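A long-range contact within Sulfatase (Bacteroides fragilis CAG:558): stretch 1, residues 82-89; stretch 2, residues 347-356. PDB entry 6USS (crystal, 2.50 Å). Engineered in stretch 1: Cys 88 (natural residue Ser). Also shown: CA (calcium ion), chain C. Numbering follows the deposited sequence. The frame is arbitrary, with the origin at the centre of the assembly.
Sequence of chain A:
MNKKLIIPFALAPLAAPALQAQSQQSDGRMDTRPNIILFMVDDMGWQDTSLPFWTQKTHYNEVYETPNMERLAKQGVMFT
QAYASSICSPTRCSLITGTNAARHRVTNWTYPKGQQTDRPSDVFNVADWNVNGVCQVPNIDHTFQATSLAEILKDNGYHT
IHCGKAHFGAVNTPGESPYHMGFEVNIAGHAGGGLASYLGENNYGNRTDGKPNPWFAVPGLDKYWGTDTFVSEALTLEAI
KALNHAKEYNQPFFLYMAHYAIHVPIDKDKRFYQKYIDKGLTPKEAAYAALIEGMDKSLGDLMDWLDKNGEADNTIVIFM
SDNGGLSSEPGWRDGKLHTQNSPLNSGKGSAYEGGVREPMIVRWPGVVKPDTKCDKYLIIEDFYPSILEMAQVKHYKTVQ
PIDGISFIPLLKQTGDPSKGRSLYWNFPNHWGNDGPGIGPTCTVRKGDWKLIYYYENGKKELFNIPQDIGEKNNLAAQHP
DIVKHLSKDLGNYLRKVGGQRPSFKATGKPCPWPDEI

Stretch 1 (82-89) AYASSICS
Stretch 2 347-356: GKGSAYEGGV

Stretch 1 leaves a strand at Ala 82-Tyr 83, runs extended through Ala 84 and Ser 85, and enters a helix at Cys 88 with Ile 87 as N-cap residue. Against it lies stretch 2, a type II turn from Gly 347 to Ser 350 closed by Ser 350 N to Gly 347 O (2.8 Å), then a weakly bonded helix near 353-356. Ser 86 and Gly 355 set the register, their CA atoms 4.8 Å apart; 500 Å² is buried in total.

Two backbone hydrogen bonds pin the pairing: Ala 84 N to Val 356 O (3.1 Å, 163°) and Gly 349 N to Ser 86 O (3.0 Å, 150°). Gly 349 (phi/psi 91/-14) suits its turn, since a CB there would jam against the preceding carbonyl; one on Gly 355 would lie 2.0 Å from Ser 350 O.

Tyr 83 (chi1 m, chi2 -71°) starts sideways, but its end reaches Glu 353, itself m, m, -79°. Tyr 83 OH donates to Glu 353 OE1 at a very short 2.5 Å, near the ring plane, while Tyr 83 CD1 packs on Val 356 CG2 (3.6 Å; Val chi1 m). All-trans Lys 348 extends past Ile 87 (m, m), whose CD1 lies 3.7 Å from Lys 348 CE. Engineered Cys 88 (m) binds calcium through SG at 2.1 Å.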

# COMPACT_ATOMS: atom_id res chain seq x y z
N ALA A 82 26.78 11.99 -14.03
CA ALA A 82 25.75 11.02 -13.67
C ALA A 82 24.84 10.72 -14.86
O ALA A 82 24.37 11.65 -15.52
CB ALA A 82 24.91 11.53 -12.49
N TYR A 83 24.58 9.44 -15.11
CA TYR A 83 23.82 9.00 -16.28
C TYR A 83 22.50 8.30 -15.93
O TYR A 83 22.41 7.55 -14.95
CB TYR A 83 24.66 8.07 -17.17
CG TYR A 83 25.81 8.79 -17.80
CD1 TYR A 83 25.60 9.71 -18.81
CD2 TYR A 83 27.11 8.58 -17.35
CE1 TYR A 83 26.66 10.41 -19.39
CE2 TYR A 83 28.18 9.27 -17.92
CZ TYR A 83 27.95 10.18 -18.93
OH TYR A 83 29.01 10.86 -19.48
N ALA A 84 21.49 8.56 -16.75
CA ALA A 84 20.23 7.83 -16.80
C ALA A 84 20.08 7.26 -18.21
O ALA A 84 21.02 7.29 -19.01
CB ALA A 84 19.06 8.74 -16.43
N SER A 85 18.91 6.72 -18.53
CA SER A 85 18.57 6.48 -19.93
C SER A 85 17.93 7.73 -20.52
O SER A 85 17.67 8.71 -19.83
CB SER A 85 17.66 5.25 -20.10
OG SER A 85 18.30 4.06 -19.66
N SER A 86 17.70 7.70 -21.83
CA SER A 86 17.26 8.91 -22.52
C SER A 86 15.75 9.10 -22.49
O SER A 86 15.26 10.10 -23.01
CB SER A 86 17.76 8.93 -23.97
OG SER A 86 17.24 7.86 -24.72
N ILE A 87 15.02 8.18 -21.85
CA ILE A 87 13.56 8.16 -21.86
C ILE A 87 13.08 7.74 -20.47
O ILE A 87 13.71 6.92 -19.81
CB ILE A 87 13.03 7.21 -22.96
CG1 ILE A 87 13.23 7.85 -24.33
CG2 ILE A 87 11.58 6.82 -22.75
CD1 ILE A 87 12.46 9.14 -24.52
N CYS A 88 11.93 8.30 -20.05
CA CYS A 88 11.44 8.14 -18.68
C CYS A 88 11.36 6.67 -18.24
O CYS A 88 11.78 6.32 -17.14
CB CYS A 88 10.05 8.76 -18.52
SG CYS A 88 9.85 10.44 -19.16
N SER A 89 10.81 5.80 -19.09
CA SER A 89 10.46 4.47 -18.61
C SER A 89 11.69 3.62 -18.31
O SER A 89 11.75 3.03 -17.21
CB SER A 89 9.51 3.79 -19.60
OG SER A 89 8.20 4.29 -19.46
N GLY A 347 19.41 15.87 -26.86
CA GLY A 347 18.67 15.81 -25.63
C GLY A 347 17.80 14.58 -25.52
O GLY A 347 18.17 13.51 -26.03
N LYS A 348 16.63 14.74 -24.91
CA LYS A 348 15.75 13.61 -24.63
C LYS A 348 15.57 12.73 -25.85
O LYS A 348 15.34 13.22 -26.95
CB LYS A 348 14.38 14.11 -24.14
CG LYS A 348 13.41 12.96 -23.89
CD LYS A 348 12.17 13.43 -23.21
CE LYS A 348 11.32 12.22 -22.80
NZ LYS A 348 10.12 12.64 -22.06
N GLY A 349 15.72 11.41 -25.65
CA GLY A 349 15.63 10.44 -26.72
C GLY A 349 16.95 10.12 -27.41
O GLY A 349 17.02 9.13 -28.14
N SER A 350 17.99 10.92 -27.18
CA SER A 350 19.29 10.74 -27.81
C SER A 350 20.21 9.90 -26.94
O SER A 350 20.18 9.97 -25.71
CB SER A 350 19.98 12.08 -28.08
OG SER A 350 21.11 11.88 -28.90
N ALA A 351 21.04 9.11 -27.60
CA ALA A 351 22.12 8.45 -26.89
C ALA A 351 23.30 9.38 -26.64
O ALA A 351 24.21 9.02 -25.88
CB ALA A 351 22.57 7.20 -27.65
N TYR A 352 23.29 10.57 -27.25
CA TYR A 352 24.28 11.60 -26.96
C TYR A 352 24.16 12.05 -25.50
O TYR A 352 23.17 11.78 -24.81
CB TYR A 352 24.10 12.79 -27.90
CG TYR A 352 24.54 12.51 -29.33
CD1 TYR A 352 25.32 11.39 -29.61
CD2 TYR A 352 24.16 13.33 -30.39
CE1 TYR A 352 25.73 11.10 -30.90
CE2 TYR A 352 24.57 13.05 -31.69
CZ TYR A 352 25.36 11.93 -31.94
OH TYR A 352 25.78 11.63 -33.21
N GLU A 353 25.19 12.77 -25.02
CA GLU A 353 25.22 13.19 -23.61
C GLU A 353 24.02 14.06 -23.25
O GLU A 353 23.58 14.07 -22.09
CB GLU A 353 26.51 13.94 -23.30
CG GLU A 353 27.76 13.11 -23.49
CD GLU A 353 27.98 12.10 -22.36
OE1 GLU A 353 28.45 12.50 -21.27
OE2 GLU A 353 27.67 10.91 -22.58
N GLY A 354 23.48 14.80 -24.22
CA GLY A 354 22.32 15.63 -23.95
C GLY A 354 21.11 14.82 -23.54
O GLY A 354 20.22 15.34 -22.85
N GLY A 355 21.04 13.55 -23.96
CA GLY A 355 19.94 12.69 -23.59
C GLY A 355 20.11 11.94 -22.28
O GLY A 355 19.12 11.47 -21.71
N VAL A 356 21.34 11.82 -21.78
CA VAL A 356 21.61 10.90 -20.67
C VAL A 356 22.40 11.52 -19.52
O VAL A 356 22.37 10.97 -18.40
CB VAL A 356 22.33 9.63 -21.18
CG1 VAL A 356 21.42 8.84 -22.10
CG2 VAL A 356 23.65 9.99 -21.88
CA CA C . 11.34 11.75 -18.38